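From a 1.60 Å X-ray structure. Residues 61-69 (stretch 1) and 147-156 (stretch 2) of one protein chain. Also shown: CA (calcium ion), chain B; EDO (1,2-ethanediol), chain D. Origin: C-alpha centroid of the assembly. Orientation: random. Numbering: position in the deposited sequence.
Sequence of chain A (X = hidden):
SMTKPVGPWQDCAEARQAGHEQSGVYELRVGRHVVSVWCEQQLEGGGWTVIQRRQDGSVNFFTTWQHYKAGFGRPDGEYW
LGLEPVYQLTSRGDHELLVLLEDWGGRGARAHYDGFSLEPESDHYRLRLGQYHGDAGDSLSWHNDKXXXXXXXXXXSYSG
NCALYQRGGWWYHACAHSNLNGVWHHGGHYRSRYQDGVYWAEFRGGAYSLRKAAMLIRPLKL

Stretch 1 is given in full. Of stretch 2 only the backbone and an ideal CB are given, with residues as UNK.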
# COMPACT_ATOMS: atom_id res chain seq x y z
N PHE A 61 13.09 0.75 0.79
CA PHE A 61 11.99 1.70 0.73
C PHE A 61 12.41 3.10 1.15
O PHE A 61 11.60 4.04 1.06
CB PHE A 61 10.83 1.22 1.61
CG PHE A 61 9.91 0.23 0.92
CD1 PHE A 61 10.34 -1.04 0.59
CD2 PHE A 61 8.62 0.61 0.57
CE1 PHE A 61 9.49 -1.94 -0.07
CE2 PHE A 61 7.75 -0.28 -0.08
CZ PHE A 61 8.19 -1.53 -0.40
N PHE A 62 13.65 3.28 1.60
CA PHE A 62 14.18 4.64 1.83
C PHE A 62 14.76 5.14 0.52
O PHE A 62 15.96 5.10 0.28
CB PHE A 62 15.23 4.62 2.94
CG PHE A 62 15.69 6.01 3.35
CD1 PHE A 62 14.86 6.82 4.06
CD2 PHE A 62 16.95 6.49 2.98
CE1 PHE A 62 15.25 8.10 4.46
CE2 PHE A 62 17.35 7.78 3.36
CZ PHE A 62 16.50 8.58 4.10
N THR A 63 13.89 5.62 -0.38
CA THR A 63 14.32 5.91 -1.74
C THR A 63 13.68 7.20 -2.25
O THR A 63 12.93 7.85 -1.53
CB THR A 63 14.03 4.74 -2.69
OG1 THR A 63 14.60 4.99 -3.98
CG2 THR A 63 12.55 4.50 -2.84
N THR A 64 13.97 7.53 -3.51
CA THR A 64 13.75 8.86 -4.08
C THR A 64 12.28 9.14 -4.37
O THR A 64 11.49 8.22 -4.63
CB THR A 64 14.52 9.04 -5.40
OG1 THR A 64 13.97 8.20 -6.43
CG2 THR A 64 16.00 8.69 -5.24
N TRP A 65 11.92 10.43 -4.37
CA TRP A 65 10.61 10.84 -4.86
C TRP A 65 10.32 10.22 -6.23
O TRP A 65 9.25 9.67 -6.46
CB TRP A 65 10.51 12.37 -4.94
CG TRP A 65 9.22 12.82 -5.55
CD1 TRP A 65 9.03 13.19 -6.85
CD2 TRP A 65 7.94 12.95 -4.90
NE1 TRP A 65 7.72 13.53 -7.05
CE2 TRP A 65 7.03 13.40 -5.86
CE3 TRP A 65 7.49 12.73 -3.59
CZ2 TRP A 65 5.68 13.64 -5.56
CZ3 TRP A 65 6.15 12.98 -3.29
CH2 TRP A 65 5.27 13.41 -4.27
N GLN A 66 11.29 10.27 -7.14
CA GLN A 66 11.05 9.71 -8.47
C GLN A 66 10.70 8.23 -8.39
O GLN A 66 9.87 7.73 -9.16
CB GLN A 66 12.27 9.93 -9.35
CG GLN A 66 12.13 9.37 -10.78
CD GLN A 66 10.90 9.90 -11.51
OE1 GLN A 66 10.55 11.07 -11.40
NE2 GLN A 66 10.23 9.03 -12.25
N HIS A 67 11.37 7.49 -7.51
CA HIS A 67 11.06 6.06 -7.37
C HIS A 67 9.69 5.87 -6.73
O HIS A 67 8.92 5.01 -7.16
CB HIS A 67 12.16 5.35 -6.58
CG HIS A 67 13.39 5.07 -7.40
ND1 HIS A 67 14.62 5.59 -7.09
CD2 HIS A 67 13.55 4.39 -8.55
CE1 HIS A 67 15.51 5.21 -8.00
NE2 HIS A 67 14.88 4.48 -8.90
N TYR A 68 9.35 6.67 -5.72
CA TYR A 68 8.00 6.59 -5.16
C TYR A 68 6.94 6.95 -6.20
O TYR A 68 5.83 6.41 -6.17
CB TYR A 68 7.87 7.48 -3.90
CG TYR A 68 8.19 6.69 -2.67
CD1 TYR A 68 7.26 5.78 -2.15
CD2 TYR A 68 9.44 6.75 -2.07
CE1 TYR A 68 7.56 4.98 -1.06
CE2 TYR A 68 9.73 5.96 -0.97
CZ TYR A 68 8.79 5.06 -0.48
OH TYR A 68 9.07 4.26 0.59
N LYS A 69 7.26 7.88 -7.11
CA LYS A 69 6.29 8.23 -8.15
C LYS A 69 6.13 7.10 -9.17
O LYS A 69 5.00 6.74 -9.54
CB LYS A 69 6.70 9.53 -8.85
CG LYS A 69 5.78 9.94 -9.99
CD LYS A 69 6.20 11.26 -10.62
CE LYS A 69 5.42 11.52 -11.90
NZ LYS A 69 6.04 12.63 -12.68
N UNK A 147 -0.44 15.31 2.37
CA UNK A 147 0.37 15.14 1.17
C UNK A 147 1.39 14.04 1.37
O UNK A 147 1.72 13.67 2.50
CB UNK A 147 1.07 16.45 0.80
N UNK A 148 1.90 13.51 0.26
CA UNK A 148 2.94 12.50 0.31
C UNK A 148 4.31 13.16 0.48
O UNK A 148 4.70 14.03 -0.31
CB UNK A 148 2.91 11.64 -0.95
N UNK A 149 5.04 12.74 1.52
CA UNK A 149 6.37 13.24 1.82
C UNK A 149 7.44 12.17 1.61
O UNK A 149 7.23 10.99 1.90
CB UNK A 149 6.42 13.76 3.26
N UNK A 150 8.61 12.62 1.15
CA UNK A 150 9.85 11.84 1.22
C UNK A 150 10.92 12.69 1.90
O UNK A 150 10.70 13.86 2.21
CB UNK A 150 10.31 11.40 -0.17
N UNK A 151 12.11 12.14 2.12
CA UNK A 151 13.08 12.86 2.96
C UNK A 151 13.46 14.24 2.39
O UNK A 151 13.65 15.21 3.14
CB UNK A 151 14.34 12.01 3.13
N UNK A 152 13.49 14.39 1.07
CA UNK A 152 13.83 15.70 0.50
C UNK A 152 12.60 16.55 0.21
O UNK A 152 12.75 17.71 -0.21
CB UNK A 152 14.64 15.52 -0.79
N UNK A 153 11.40 16.02 0.48
CA UNK A 153 10.13 16.70 0.24
C UNK A 153 9.33 16.59 1.53
O UNK A 153 8.39 15.79 1.65
CB UNK A 153 9.37 16.10 -0.95
N UNK A 154 9.71 17.40 2.51
CA UNK A 154 9.05 17.44 3.81
C UNK A 154 7.79 18.28 3.68
O UNK A 154 7.84 19.51 3.68
CB UNK A 154 9.98 18.00 4.89
N UNK A 155 6.65 17.61 3.56
CA UNK A 155 5.34 18.23 3.46
C UNK A 155 4.47 17.90 4.66
O UNK A 155 3.26 18.11 4.62
CB UNK A 155 4.64 17.79 2.17
N UNK A 156 5.06 17.33 5.69
CA UNK A 156 4.27 16.81 6.79
C UNK A 156 3.88 17.94 7.74
O UNK A 156 4.13 19.14 7.51
CB UNK A 156 5.04 15.72 7.54
CA CA B . 8.12 18.70 8.78
C1 EDO D . 12.23 8.24 1.86
O1 EDO D . 11.51 9.37 2.38
C2 EDO D . 13.59 8.71 1.36
O2 EDO D . 13.39 9.65 0.29

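Position 147 has phi/psi of -73/160 and an ideal CB with nothing of stretch 1 within 5.5 Å. The extended backbone suits many residues, proline among them, and stretch 1 sets no demand. The residue is Pro147.

Position 148 points toward stretch 1, its ideal CB 4.2 Å from Trp65 CZ3, with the Tyr68 ring beyond. A large apolar side chain, Leu, Met or Phe, would reach both rings. Phe148, with chi1 t, touches both: its CD2 lies 3.8 Å from Trp65 CZ3 and its CZ 3.6 Å from Tyr68 CD1, both partners meeting the edge of its ring. The Tyr68 and Phe148 planes are inclined at 51°, an oblique pairing.

At 149 the CB turns away from stretch 1, as expected of alternation in an extended segment. Small or polar residues would serve. Ser149 uses its hydroxyl locally: OG accepts a hydrogen bond from the backbone N of 155 (2.8 Å).

Position 150 swings back. Its ideal CB is 4.6 Å from both Trp65 N and Thr63 O and 5.1 Å from Tyr68 CD2, so the space is shallow and favours Val, Thr, Ser or Ala. It also opens a type I turn ending at 153, whose N donates to the O of 150 (2.9 Å). Thr150 takes p; its CG2 rests 3.9 Å from Tyr68 CD2 and its OG1 3.9 Å from Trp65 CB.

Position 151, at -61/-33, is the second residue of the turn, and its ideal CB is 4.2 Å from Phe62 CZ. A modest apolar group would meet that ring end. Val151 does, with CG1 4.1 Å from Phe62 CZ. Ethanediol also links the stretches here: its O2 donates to Thr63 O (2.6 Å), while Val151 N makes a weak bond to its O1 (2.8 Å).

Position 152 points sideways, with no stretch 1 atom within 5.5 Å of its ideal CB. Asp, Asn or Ser would suit this third turn position. Asp152 curls back in p until OD1 is 4.4 Å from Trp65 CB.

Position 153 faces Trp65, its ideal CB 4.7 Å from CE3. A long flat side chain, Arg or Gln, or an aromatic could cover the indole. Arg153 lays its guanidinium flat on it, planes at 3° and centres 3.9 Å apart, with NE 3.4 Å from Trp65 CG. Arg153 NH1 also makes a salt bridge to Asp152 OD1 (3.0 Å).

Position 154 is out of reach, and an acidic residue suits the nearby calcium: Asp154 binds it through OD1 and OD2, both 2.5 Å from the calcium ion.

Position 155 points toward stretch 1 from a distance, so a long side chain is needed; Lys or Arg could reach the indole. Arg155 brings NH1 3.1 Å from Trp65 CH2, its CZ 4.7 Å from the six-membered ring centroid in a cation-pi contact, while NH1 donates to Phe148 O (3.2 Å).

Position 156 is out of reach of stretch 1, but its ideal CB lies 4.5 Å from the calcium ion, so a short oxygen donor, Asp or Asn, would suit; Asp156 binds it through OD1, 2.3 Å from the ion.

Stretch 2 (147-156) PFSTVDRDRD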
# COMPACT_ATOMS: atom_id res chain seq x y z
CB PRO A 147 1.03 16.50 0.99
CG PRO A 147 1.13 17.04 2.38
CD PRO A 147 -0.06 16.52 3.13
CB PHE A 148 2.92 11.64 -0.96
CG PHE A 148 3.57 10.29 -0.80
CD1 PHE A 148 2.86 9.23 -0.27
CD2 PHE A 148 4.87 10.08 -1.21
CE1 PHE A 148 3.45 7.98 -0.14
CE2 PHE A 148 5.45 8.83 -1.08
CZ PHE A 148 4.74 7.79 -0.54
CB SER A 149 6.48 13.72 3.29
OG SER A 149 5.79 14.92 3.55
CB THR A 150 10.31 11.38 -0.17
OG1 THR A 150 10.52 12.52 -1.01
CG2 THR A 150 9.29 10.45 -0.81
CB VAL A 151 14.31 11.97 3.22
CG1 VAL A 151 15.11 11.77 1.96
CG2 VAL A 151 15.17 12.60 4.32
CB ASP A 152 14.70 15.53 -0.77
CG ASP A 152 13.94 15.03 -2.00
OD1 ASP A 152 12.73 14.74 -1.94
OD2 ASP A 152 14.60 14.93 -3.06
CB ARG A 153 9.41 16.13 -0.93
CG ARG A 153 9.91 16.69 -2.27
CD ARG A 153 9.46 15.74 -3.30
NE ARG A 153 9.71 16.08 -4.71
CZ ARG A 153 10.87 15.96 -5.32
NH1 ARG A 153 11.97 15.61 -4.66
NH2 ARG A 153 10.94 16.21 -6.62
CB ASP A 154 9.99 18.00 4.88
CG ASP A 154 9.34 18.11 6.26
OD1 ASP A 154 8.10 17.92 6.38
OD2 ASP A 154 10.08 18.41 7.22
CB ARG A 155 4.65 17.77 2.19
CG ARG A 155 5.44 18.12 0.99
CD ARG A 155 5.09 17.29 -0.20
NE ARG A 155 5.66 17.94 -1.38
CZ ARG A 155 5.88 17.34 -2.53
NH1 ARG A 155 5.57 16.05 -2.67
NH2 ARG A 155 6.39 18.04 -3.53
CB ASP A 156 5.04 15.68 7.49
CG ASP A 156 6.33 16.15 8.15
OD1 ASP A 156 6.35 17.23 8.78
OD2 ASP A 156 7.32 15.39 8.09
O HOH W 1 6.47 20.27 8.04
O HOH W 2 9.48 20.68 9.19
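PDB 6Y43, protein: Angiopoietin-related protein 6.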